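Local coordinates for protein extracellular sialidase/neuraminidase, putative (Aspergillus fumigatus, PDB 2XZI) that hydrolyses terminal sialic acid glycosides, and probably acts mainly as a KDNase on the deaminated sugar KDN, at residues G190-T194 against T231-T235; P201-N206 against A226-I232; L240-D244 against F262-A266; Q277-L281 against I292-S296. One frame throughout, in Å; residues are numbered along the deposited sequence.

Interaction 1. Residues G190-T194 against T231-T235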
loop_
_atom_site.group_PDB
_atom_site.type_symbol
_atom_site.label_atom_id
_atom_site.label_comp_id
_atom_site.label_asym_id
_atom_site.label_seq_id
_atom_site.Cartn_x
_atom_site.Cartn_y
_atom_site.Cartn_z
ATOM N N GLY A 190 -3.517 -7.088 -0.554
ATOM C CA GLY A 190 -4.272 -8.135 -1.248
ATOM C C GLY A 190 -5.699 -8.209 -0.733
ATOM O O GLY A 190 -6.101 -7.449 0.166
ATOM N N ILE A 191 -6.474 -9.130 -1.311
ATOM C CA ILE A 191 -7.890 -9.265 -0.991
ATOM C C ILE A 191 -8.298 -10.708 -0.820
ATOM O O ILE A 191 -7.599 -11.617 -1.270
ATOM C CB ILE A 191 -8.796 -8.615 -2.082
ATOM C CG1 ILE A 191 -8.580 -9.308 -3.439
ATOM C CG2 ILE A 191 -8.569 -7.089 -2.121
ATOM C CD1 ILE A 191 -9.436 -8.769 -4.549
ATOM N N ARG A 192 -9.445 -10.900 -0.175
ATOM C CA ARG A 192 -10.109 -12.205 -0.097
ATOM C C ARG A 192 -11.416 -12.099 -0.862
ATOM O O ARG A 192 -12.223 -11.187 -0.602
ATOM C CB ARG A 192 -10.345 -12.592 1.368
ATOM C CG ARG A 192 -10.872 -14.009 1.605
ATOM C CD ARG A 192 -12.381 -14.007 1.742
ATOM N NE ARG A 192 -12.896 -15.220 2.394
ATOM C CZ ARG A 192 -14.157 -15.640 2.310
ATOM N NH1 ARG A 192 -15.059 -14.961 1.600
ATOM N NH2 ARG A 192 -14.526 -16.745 2.940
ATOM N N LEU A 193 -11.641 -13.046 -1.774
ATOM C CA LEU A 193 -12.802 -13.026 -2.661
ATOM C C LEU A 193 -14.039 -13.598 -1.981
ATOM O O LEU A 193 -13.921 -14.405 -1.054
ATOM C CB LEU A 193 -12.505 -13.818 -3.932
ATOM C CG LEU A 193 -11.241 -13.408 -4.692
ATOM C CD1 LEU A 193 -11.167 -14.192 -6.013
ATOM C CD2 LEU A 193 -11.255 -11.928 -5.012
ATOM N N THR A 194 -15.208 -13.204 -2.478
ATOM C CA THR A 194 -16.467 -13.796 -2.023
ATOM C C THR A 194 -16.390 -15.323 -2.127
ATOM O O THR A 194 -16.895 -16.020 -1.269
ATOM C CB THR A 194 -17.678 -13.261 -2.825
ATOM O OG1 THR A 194 -17.447 -13.479 -4.224
ATOM C CG2 THR A 194 -17.885 -11.780 -2.551
ATOM N N THR A 231 -2.892 -2.775 -8.151
ATOM C CA THR A 231 -3.947 -2.873 -7.139
ATOM C C THR A 231 -5.002 -3.839 -7.656
ATOM O O THR A 231 -5.164 -3.997 -8.866
ATOM C CB THR A 231 -4.627 -1.515 -6.781
ATOM O OG1 THR A 231 -5.577 -1.122 -7.792
ATOM C CG2 THR A 231 -3.603 -0.401 -6.572
ATOM N N ILE A 232 -5.693 -4.491 -6.728
ATOM C CA ILE A 232 -6.738 -5.458 -7.051
ATOM C C ILE A 232 -7.970 -5.207 -6.189
ATOM O O ILE A 232 -7.868 -4.877 -4.988
ATOM C CB ILE A 232 -6.216 -6.923 -6.874
ATOM C CG1 ILE A 232 -7.182 -7.954 -7.475
ATOM C CG2 ILE A 232 -5.942 -7.262 -5.397
ATOM C CD1 ILE A 232 -7.031 -8.157 -8.950
ATOM N N VAL A 233 -9.140 -5.337 -6.807
ATOM C CA VAL A 233 -10.402 -5.323 -6.066
ATOM C C VAL A 233 -11.364 -6.293 -6.732
ATOM O O VAL A 233 -11.241 -6.586 -7.926
ATOM C CB VAL A 233 -10.998 -3.887 -5.936
ATOM C CG1 VAL A 233 -11.843 -3.515 -7.167
ATOM C CG2 VAL A 233 -11.813 -3.727 -4.644
ATOM N N GLN A 234 -12.306 -6.786 -5.938
ATOM C CA GLN A 234 -13.429 -7.526 -6.475
ATOM C C GLN A 234 -14.577 -6.538 -6.554
ATOM O O GLN A 234 -14.972 -5.958 -5.552
ATOM C CB GLN A 234 -13.790 -8.691 -5.567
ATOM C CG GLN A 234 -14.749 -9.663 -6.225
ATOM C CD GLN A 234 -15.126 -10.828 -5.337
ATOM O OE1 GLN A 234 -14.927 -10.821 -4.110
ATOM N NE2 GLN A 234 -15.698 -11.849 -5.963
ATOM N N THR A 235 -15.051 -6.321 -7.769
ATOM C CA THR A 235 -16.103 -5.345 -8.042
ATOM C C THR A 235 -17.456 -5.921 -7.616
ATOM O O THR A 235 -17.546 -7.116 -7.323
ATOM C CB THR A 235 -16.053 -4.852 -9.514
ATOM O OG1 THR A 235 -15.872 -5.961 -10.397
ATOM C CG2 THR A 235 -14.858 -3.915 -9.693
HETATM O O HOH W 1 -13.237 -9.223 -2.290
#
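Thr-231 opens residues 231-235 and makes no contact across to residues 190-194. Ile-232 makes the first one. Its side chain points toward the other segment, and its CG1 meets Ile-191 CD1 at 3.8 Å. Ile-191 CG2 also lies 3.7 Å from Ile-232 O. Val-233 turns its side chain away, toward strands 240-244 and 279-284, so Ile-191 CD1 meets only its backbone, 3.8 Å from Val-233 C. Gln-234 is the polar anchor. Its OE1 accepts a hydrogen bond from Thr-194 N at 2.9 Å, and its NE2 donates one to Thr-194 OG1 at 3.0 Å. A water donates to both Gln-234 OE1 (3.0 Å) and Arg-192 O (2.8 Å). Gln-234 NE2 also bonds to Gly-238 O. The touching parts of the two segments run nearly the same way, 15° apart, but no backbone hydrogen bond joins them. Strands 191-192 and 230-234 each begin a separate antiparallel sheet. This is packing between successive blades of a beta-propeller, the fold of sialidases.

Interaction 2. Residues P201-N206 against A226-I232. With KDM (deamino-alpha-neuraminic acid), chain C.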
loop_
_atom_site.group_PDB
_atom_site.type_symbol
_atom_site.label_atom_id
_atom_site.label_comp_id
_atom_site.label_asym_id
_atom_site.label_seq_id
_atom_site.Cartn_x
_atom_site.Cartn_y
_atom_site.Cartn_z
ATOM N N PRO A 201 -1.853 -8.609 -5.654
ATOM C CA PRO A 201 -1.355 -8.052 -6.913
ATOM C C PRO A 201 0.151 -7.934 -6.895
ATOM O O PRO A 201 0.736 -7.569 -5.875
ATOM C CB PRO A 201 -2.001 -6.664 -6.960
ATOM C CG PRO A 201 -2.104 -6.263 -5.511
ATOM C CD PRO A 201 -2.377 -7.557 -4.755
ATOM N N ALA A 202 0.778 -8.214 -8.029
ATOM C CA ALA A 202 2.216 -8.101 -8.184
ATOM C C ALA A 202 2.593 -7.660 -9.585
ATOM O O ALA A 202 1.724 -7.519 -10.467
ATOM C CB ALA A 202 2.914 -9.417 -7.827
ATOM N N MET A 203 3.887 -7.445 -9.792
ATOM C CA MET A 203 4.361 -7.030 -11.110
ATOM C C MET A 203 4.035 -8.120 -12.149
ATOM O O MET A 203 4.413 -9.267 -11.976
ATOM C CB MET A 203 5.862 -6.777 -11.065
ATOM C CG MET A 203 6.500 -6.628 -12.440
ATOM S SD MET A 203 8.190 -6.044 -12.269
ATOM C CE MET A 203 8.953 -6.666 -13.761
ATOM N N GLY A 204 3.307 -7.738 -13.206
ATOM C CA GLY A 204 2.993 -8.652 -14.318
ATOM C C GLY A 204 2.125 -9.857 -13.971
ATOM O O GLY A 204 1.975 -10.758 -14.801
ATOM N N ARG A 205 1.538 -9.913 -12.771
ATOM C CA ARG A 205 0.883 -11.148 -12.330
ATOM C C ARG A 205 0.078 -10.923 -11.070
ATOM O O ARG A 205 0.338 -9.967 -10.331
ATOM C CB ARG A 205 1.940 -12.224 -12.069
ATOM C CG ARG A 205 2.774 -12.027 -10.796
ATOM C CD ARG A 205 4.119 -12.718 -10.972
ATOM N NE ARG A 205 4.950 -12.800 -9.766
ATOM C CZ ARG A 205 5.730 -11.835 -9.276
ATOM N NH1 ARG A 205 5.756 -10.621 -9.813
ATOM N NH2 ARG A 205 6.490 -12.103 -8.218
ATOM N N ASN A 206 -0.905 -11.789 -10.836
ATOM C CA ASN A 206 -1.500 -11.932 -9.503
ATOM C C ASN A 206 -0.953 -13.189 -8.851
ATOM O O ASN A 206 -0.668 -14.184 -9.528
ATOM C CB ASN A 206 -3.016 -12.065 -9.572
ATOM C CG ASN A 206 -3.697 -10.840 -10.102
ATOM O OD1 ASN A 206 -3.338 -9.712 -9.770
ATOM N ND2 ASN A 206 -4.745 -11.057 -10.895
ATOM N N ALA A 226 0.102 -5.900 -17.610
ATOM C CA ALA A 226 0.037 -5.386 -16.234
ATOM C C ALA A 226 1.240 -4.523 -15.916
ATOM O O ALA A 226 2.304 -4.662 -16.521
ATOM C CB ALA A 226 -0.094 -6.523 -15.217
ATOM N N GLY A 227 1.067 -3.626 -14.958
ATOM C CA GLY A 227 2.175 -2.815 -14.479
ATOM C C GLY A 227 3.055 -3.493 -13.443
ATOM O O GLY A 227 2.840 -4.662 -13.073
ATOM N N ALA A 228 4.064 -2.757 -12.996
ATOM C CA ALA A 228 4.917 -3.194 -11.902
ATOM C C ALA A 228 4.202 -3.052 -10.557
ATOM O O ALA A 228 4.354 -3.913 -9.702
ATOM C CB ALA A 228 6.225 -2.405 -11.903
ATOM N N GLU A 229 3.454 -1.963 -10.366
ATOM C CA GLU A 229 2.761 -1.692 -9.101
ATOM C C GLU A 229 1.264 -1.723 -9.316
ATOM O O GLU A 229 0.675 -0.772 -9.833
ATOM C CB GLU A 229 3.181 -0.342 -8.506
ATOM C CG GLU A 229 4.599 -0.296 -7.982
ATOM C CD GLU A 229 4.984 1.044 -7.371
ATOM O OE1 GLU A 229 4.255 2.053 -7.577
ATOM O OE2 GLU A 229 6.000 1.050 -6.637
ATOM N N GLY A 230 0.659 -2.847 -8.959
ATOM C CA GLY A 230 -0.754 -3.058 -9.173
ATOM C C GLY A 230 -1.605 -3.015 -7.928
ATOM O O GLY A 230 -1.104 -3.178 -6.809
ATOM N N THR A 231 -2.892 -2.775 -8.151
ATOM C CA THR A 231 -3.947 -2.873 -7.139
ATOM C C THR A 231 -5.002 -3.839 -7.656
ATOM O O THR A 231 -5.164 -3.997 -8.866
ATOM C CB THR A 231 -4.627 -1.515 -6.781
ATOM O OG1 THR A 231 -5.577 -1.122 -7.792
ATOM C CG2 THR A 231 -3.603 -0.401 -6.572
ATOM N N ILE A 232 -5.693 -4.491 -6.728
ATOM C CA ILE A 232 -6.738 -5.458 -7.051
ATOM C C ILE A 232 -7.970 -5.207 -6.189
ATOM O O ILE A 232 -7.868 -4.877 -4.988
ATOM C CB ILE A 232 -6.216 -6.923 -6.874
ATOM C CG1 ILE A 232 -7.182 -7.954 -7.475
ATOM C CG2 ILE A 232 -5.942 -7.262 -5.397
ATOM C CD1 ILE A 232 -7.031 -8.157 -8.950
HETATM C C2 KDM C . 9.260 4.566 -6.539
HETATM C C1 KDM C . 8.430 5.834 -6.690
HETATM C C3 KDM C . 9.189 4.041 -5.093
HETATM C C4 KDM C . 9.396 2.502 -4.985
HETATM C C5 KDM C . 9.991 1.844 -6.236
HETATM C C6 KDM C . 9.108 2.191 -7.461
HETATM C C7 KDM C . 9.742 1.781 -8.800
HETATM C C8 KDM C . 8.742 1.983 -9.953
HETATM C C9 KDM C . 9.374 1.629 -11.288
HETATM O O5 KDM C . 10.131 0.412 -6.057
HETATM O O1A KDM C . 8.185 6.513 -5.665
HETATM O O1B KDM C . 8.068 6.106 -7.859
HETATM O O4 KDM C . 10.267 2.255 -3.880
HETATM O O6 KDM C . 8.783 3.618 -7.544
HETATM O O7 KDM C . 10.905 2.581 -9.027
HETATM O O8 KDM C . 7.593 1.141 -9.782
HETATM O O9 KDM C . 9.648 0.218 -11.276
HETATM O O2 KDM C . 10.599 4.968 -6.856
#
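Here two neighbouring blades of the sialidase beta-propeller meet, at the turn between strands 198-202 and 205-210 and the chain leading into strand 230-234. Pro-201 lies against the start of that strand. Its CG is 3.5 Å from Gly-230 O, and its CD packs on Ile-232 CG2 at 3.6 Å. Ala-202 begins a type II beta turn that ends at Arg-205. Ala-202 N donates a 2.9 Å hydrogen bond to Arg-205 O; the return bond, Arg-205 N to Ala-202 O, is weak at 3.3 Å. Met-203 SD lies 4.2 Å from Ala-228 CB. Gly-204 has a positive phi of 64°, and its CA lies 3.9 Å from Ala-226 CB. Arg-205 points away and forms a salt bridge with Asp-183. The Asn-206 amide is held by Gln-221 and Arg-242, so the 4.1 Å approach of its OD1 to Ile-232 CD1 is van der Waals packing. Residues 226-232 also carry Glu-229 into the ligand pocket. Its OE2 lies 3.4 Å from C6 of KDM and hydrogen-bonds Tyr-338; OE1 forms a salt bridge with Arg-245. Gly-227 O serves the turn twice: Met-203 CA makes a CA-H...O contact with it at 3.4 Å, and Gly-204 N donates a 3.1 Å hydrogen bond.

Interaction 3. Residues L240-D244 against F262-A266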
loop_
_atom_site.group_PDB
_atom_site.type_symbol
_atom_site.label_atom_id
_atom_site.label_comp_id
_atom_site.label_asym_id
_atom_site.label_seq_id
_atom_site.Cartn_x
_atom_site.Cartn_y
_atom_site.Cartn_z
ATOM N N LEU A 240 -12.981 -9.584 -11.026
ATOM C CA LEU A 240 -11.733 -8.962 -10.559
ATOM C C LEU A 240 -11.417 -7.742 -11.394
ATOM O O LEU A 240 -11.769 -7.659 -12.575
ATOM C CB LEU A 240 -10.554 -9.939 -10.648
ATOM C CG LEU A 240 -10.655 -11.239 -9.840
ATOM C CD1 LEU A 240 -9.443 -12.141 -10.053
ATOM C CD2 LEU A 240 -10.854 -10.941 -8.355
ATOM N N TYR A 241 -10.699 -6.810 -10.777
ATOM C CA TYR A 241 -10.385 -5.520 -11.379
ATOM C C TYR A 241 -8.963 -5.180 -10.960
ATOM O O TYR A 241 -8.703 -5.053 -9.758
ATOM C CB TYR A 241 -11.410 -4.498 -10.847
ATOM C CG TYR A 241 -11.183 -3.004 -11.042
ATOM C CD1 TYR A 241 -10.429 -2.274 -10.126
ATOM C CD2 TYR A 241 -11.800 -2.306 -12.078
ATOM C CE1 TYR A 241 -10.266 -0.906 -10.260
ATOM C CE2 TYR A 241 -11.633 -0.927 -12.223
ATOM C CZ TYR A 241 -10.867 -0.235 -11.306
ATOM O OH TYR A 241 -10.683 1.132 -11.434
ATOM N N ARG A 242 -8.052 -5.083 -11.938
ATOM C CA ARG A 242 -6.704 -4.577 -11.702
ATOM C C ARG A 242 -6.663 -3.108 -12.081
ATOM O O ARG A 242 -7.177 -2.712 -13.137
ATOM C CB ARG A 242 -5.638 -5.321 -12.520
ATOM C CG ARG A 242 -5.171 -6.662 -11.963
ATOM C CD ARG A 242 -4.106 -6.544 -10.835
ATOM N NE ARG A 242 -2.830 -5.935 -11.239
ATOM C CZ ARG A 242 -1.620 -6.492 -11.107
ATOM N NH1 ARG A 242 -1.473 -7.700 -10.579
ATOM N NH2 ARG A 242 -0.534 -5.830 -11.507
ATOM N N ASN A 243 -6.073 -2.292 -11.216
ATOM C CA ASN A 243 -5.906 -0.868 -11.476
ATOM C C ASN A 243 -4.459 -0.534 -11.140
ATOM O O ASN A 243 -4.060 -0.473 -9.969
ATOM C CB ASN A 243 -6.934 -0.072 -10.657
ATOM C CG ASN A 243 -6.836 1.426 -10.867
ATOM O OD1 ASN A 243 -5.739 1.981 -10.891
ATOM N ND2 ASN A 243 -7.981 2.090 -10.989
ATOM N N ASP A 244 -3.648 -0.393 -12.185
ATOM C CA ASP A 244 -2.203 -0.349 -12.046
ATOM C C ASP A 244 -1.647 1.038 -12.323
ATOM O O ASP A 244 -2.227 1.833 -13.088
ATOM C CB ASP A 244 -1.559 -1.331 -13.036
ATOM C CG ASP A 244 -1.740 -2.794 -12.641
ATOM O OD1 ASP A 244 -2.586 -3.094 -11.775
ATOM O OD2 ASP A 244 -1.047 -3.656 -13.215
ATOM N N PHE A 262 -7.731 -12.520 -17.571
ATOM C CA PHE A 262 -8.048 -11.110 -17.703
ATOM C C PHE A 262 -8.072 -10.659 -19.139
ATOM O O PHE A 262 -7.381 -11.221 -19.991
ATOM C CB PHE A 262 -7.022 -10.247 -16.963
ATOM C CG PHE A 262 -7.278 -10.130 -15.492
ATOM C CD1 PHE A 262 -7.151 -11.227 -14.651
ATOM C CD2 PHE A 262 -7.635 -8.901 -14.946
ATOM C CE1 PHE A 262 -7.382 -11.093 -13.283
ATOM C CE2 PHE A 262 -7.864 -8.772 -13.589
ATOM C CZ PHE A 262 -7.732 -9.848 -12.764
ATOM N N GLY A 263 -8.861 -9.618 -19.387
ATOM C CA GLY A 263 -8.820 -8.907 -20.652
ATOM C C GLY A 263 -7.660 -7.932 -20.667
ATOM O O GLY A 263 -6.825 -7.905 -19.740
ATOM N N ALA A 264 -7.622 -7.108 -21.707
ATOM C CA ALA A 264 -6.539 -6.154 -21.896
ATOM C C ALA A 264 -6.544 -5.012 -20.882
ATOM O O ALA A 264 -7.596 -4.593 -20.385
ATOM C CB ALA A 264 -6.569 -5.593 -23.305
ATOM N N PHE A 265 -5.342 -4.526 -20.594
ATOM C CA PHE A 265 -5.171 -3.274 -19.864
ATOM C C PHE A 265 -5.347 -2.092 -20.806
ATOM O O PHE A 265 -4.843 -2.108 -21.934
ATOM C CB PHE A 265 -3.801 -3.195 -19.195
ATOM C CG PHE A 265 -3.715 -3.971 -17.910
ATOM C CD1 PHE A 265 -3.449 -5.340 -17.928
ATOM C CD2 PHE A 265 -3.898 -3.330 -16.675
ATOM C CE1 PHE A 265 -3.373 -6.083 -16.735
ATOM C CE2 PHE A 265 -3.814 -4.069 -15.481
ATOM C CZ PHE A 265 -3.551 -5.436 -15.511
ATOM N N ALA A 266 -6.066 -1.077 -20.338
ATOM C CA ALA A 266 -6.283 0.153 -21.098
ATOM C C ALA A 266 -6.364 1.335 -20.143
ATOM O O ALA A 266 -6.806 1.183 -19.003
ATOM C CB ALA A 266 -7.565 0.041 -21.933
#
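This is a side-chain packing contact within one sheet, where two phenylalanines from residues 262-266 cover one face of strand 240-244. No hydrogen bond crosses between the segments. The nearest CA atoms are more than 8 Å apart, because strand 250-258 pairs with both and lies between them. Phe-262 CZ packs against Leu-240 CB at 3.5 Å, and Phe-262 CE2 lies 3.8 Å from Arg-242 CG. Phe-265 CZ meets Arg-242 CB at 3.6 Å. The sheet is one blade of the sialidase beta-propeller, and this face looks toward the preceding blade. The Arg-242 side chain lies on this face. Its NE bonds to Asp-244 OD1 at 2.9 Å, and its NH2 forms a salt bridge with Asp-244 OD2 at 2.8 Å. Its NH1 bonds to Arg-205 O and Asn-206 OD1 of that blade, and its NH2 also reaches Ala-202 O. Asp-244 OD2 also accepts from Gly-227 N. The same OD2 lies 3.6 Å from Phe-265 CE2.

Interaction 4. Residues Q277-L281 against I292-S296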
loop_
_atom_site.group_PDB
_atom_site.type_symbol
_atom_site.label_atom_id
_atom_site.label_comp_id
_atom_site.label_asym_id
_atom_site.label_seq_id
_atom_site.Cartn_x
_atom_site.Cartn_y
_atom_site.Cartn_z
ATOM N N GLN A 277 1.931 5.000 -7.322
ATOM C CA GLN A 277 1.050 3.985 -6.768
ATOM C C GLN A 277 -0.303 4.592 -6.343
ATOM O O GLN A 277 -0.397 5.778 -6.046
ATOM C CB GLN A 277 1.800 3.291 -5.626
ATOM C CG GLN A 277 1.044 2.208 -4.855
ATOM C CD GLN A 277 0.289 2.724 -3.637
ATOM O OE1 GLN A 277 0.014 3.918 -3.511
ATOM N NE2 GLN A 277 -0.035 1.821 -2.713
ATOM N N GLY A 278 -1.350 3.773 -6.356
ATOM C CA GLY A 278 -2.659 4.148 -5.831
ATOM C C GLY A 278 -3.171 3.019 -4.958
ATOM O O GLY A 278 -2.456 2.022 -4.733
ATOM N N SER A 279 -4.406 3.172 -4.466
ATOM C CA SER A 279 -5.044 2.156 -3.642
ATOM C C SER A 279 -6.527 2.058 -4.000
ATOM O O SER A 279 -7.129 3.031 -4.476
ATOM C CB SER A 279 -4.800 2.415 -2.138
ATOM O OG SER A 279 -5.251 3.715 -1.739
ATOM N N VAL A 280 -7.102 0.881 -3.759
ATOM C CA VAL A 280 -8.494 0.609 -4.095
ATOM C C VAL A 280 -9.073 -0.284 -2.982
ATOM O O VAL A 280 -8.329 -1.035 -2.354
ATOM C CB VAL A 280 -8.608 -0.081 -5.489
ATOM C CG1 VAL A 280 -8.049 -1.531 -5.456
ATOM C CG2 VAL A 280 -10.053 -0.036 -6.007
ATOM N N LEU A 281 -10.383 -0.186 -2.743
ATOM C CA LEU A 281 -11.005 -0.846 -1.599
ATOM C C LEU A 281 -12.453 -1.209 -1.898
ATOM O O LEU A 281 -13.223 -0.362 -2.329
ATOM C CB LEU A 281 -10.954 0.073 -0.374
ATOM C CG LEU A 281 -11.561 -0.477 0.916
ATOM C CD1 LEU A 281 -10.681 -1.618 1.449
ATOM C CD2 LEU A 281 -11.688 0.603 1.988
ATOM N N ILE A 292 -14.078 2.092 -3.463
ATOM C CA ILE A 292 -13.336 3.312 -3.149
ATOM C C ILE A 292 -11.975 3.282 -3.864
ATOM O O ILE A 292 -11.322 2.239 -3.945
ATOM C CB ILE A 292 -13.090 3.452 -1.608
ATOM C CG1 ILE A 292 -14.306 3.030 -0.751
ATOM C CG2 ILE A 292 -12.588 4.866 -1.287
ATOM C CD1 ILE A 292 -15.610 3.835 -0.987
ATOM N N PHE A 293 -11.562 4.434 -4.395
ATOM C CA PHE A 293 -10.256 4.570 -5.045
ATOM C C PHE A 293 -9.535 5.811 -4.523
ATOM O O PHE A 293 -10.172 6.834 -4.253
ATOM C CB PHE A 293 -10.405 4.645 -6.567
ATOM C CG PHE A 293 -9.092 4.715 -7.284
ATOM C CD1 PHE A 293 -8.271 3.592 -7.378
ATOM C CD2 PHE A 293 -8.651 5.914 -7.844
ATOM C CE1 PHE A 293 -7.045 3.645 -8.022
ATOM C CE2 PHE A 293 -7.412 5.979 -8.496
ATOM C CZ PHE A 293 -6.604 4.834 -8.584
ATOM N N LEU A 294 -8.211 5.717 -4.383
ATOM C CA LEU A 294 -7.389 6.828 -3.912
ATOM C C LEU A 294 -6.085 6.884 -4.688
ATOM O O LEU A 294 -5.377 5.883 -4.811
ATOM C CB LEU A 294 -7.072 6.628 -2.429
ATOM C CG LEU A 294 -6.171 7.643 -1.724
ATOM C CD1 LEU A 294 -6.649 9.084 -1.809
ATOM C CD2 LEU A 294 -6.071 7.205 -0.258
ATOM N N ASN A 295 -5.771 8.064 -5.220
ATOM C CA ASN A 295 -4.481 8.306 -5.874
ATOM C C ASN A 295 -4.281 9.809 -5.969
ATOM O O ASN A 295 -5.098 10.587 -5.453
ATOM C CB ASN A 295 -4.384 7.617 -7.264
ATOM C CG ASN A 295 -4.932 8.477 -8.416
ATOM O OD1 ASN A 295 -5.951 9.157 -8.275
ATOM N ND2 ASN A 295 -4.242 8.433 -9.561
ATOM N N SER A 296 -3.169 10.219 -6.577
ATOM C CA SER A 296 -3.035 11.632 -6.894
ATOM C C SER A 296 -3.681 11.888 -8.249
ATOM O O SER A 296 -3.196 11.414 -9.280
ATOM C CB SER A 296 -1.580 12.065 -6.922
ATOM O OG SER A 296 -1.538 13.476 -7.122
HETATM O O HOH W 2 -1.146 8.170 -7.632
#
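Residues 279-281 and 292-294 lie in the two arms (279-284 and 290-294) of an antiparallel beta hairpin; the axes of these short parts are 4.7 Å apart. Four backbone hydrogen bonds hold them. Ser-279 N donates to Leu-294 O and Leu-294 N to Ser-279 O, both at 2.9 Å. Leu-281 N gives to Ile-292 O at 2.9 Å, and Ile-292 N returns to Leu-281 O at 2.8 Å. Val-280 and Phe-293 are the non-hydrogen-bonded pair between them. Phe-293 N and O face the other way, and its backbone bonds to Arg-308 on the next strand. Val-280 CB sits at the edge of the Phe-293 ring, 4.1 Å from CD1. Gly-278 CA lies 3.4 Å from Leu-294 O, where a CB would crowd that oxygen. Beyond the strands, a water links the segments: it donates to Gln-277 O at 3.0 Å and accepts from Ser-296 N at 3.1 Å. Side-chain groups find partners outside the pair. Gln-277 NE2 bonds to Ser-339 O and Pro-187 O, Ser-279 OG to Ser-339 OG, Asn-295 ND2 to Asp-273, and Ser-296 OG to Ser-301 O and Ala-304 N. Val-280 packs on strand 230-234 of the preceding propeller blade. On the other face, Ser-279 and Ile-292 touch Met-341 of strand 334-343 in the following blade, and strand 305-310 continues the sheet beside 290-294.

Overall arrangement
All four contacts belong to the beta-propeller, but they join it differently. Interactions 1 and 2 bridge the same two blades and share Thr-231 and Ile-232 on strand 230-234. Interactions 3 and 4 lie each within one blade. Interaction 4 is the most central, about 9 Å from the chain centre to its own centre, and relies on backbone pairing. Interaction 3, about 18 Å out, is also buried but uses rings and an arginine. Interactions 1 and 2 are partly buried and mix apolar packing with a few hydrogen bonds. Strand 230-234 ties the set together: Val-233 O lies 2.9 Å from Tyr-241 N, and Thr-231 CG2 lies 3.3 Å from Gly-278 O.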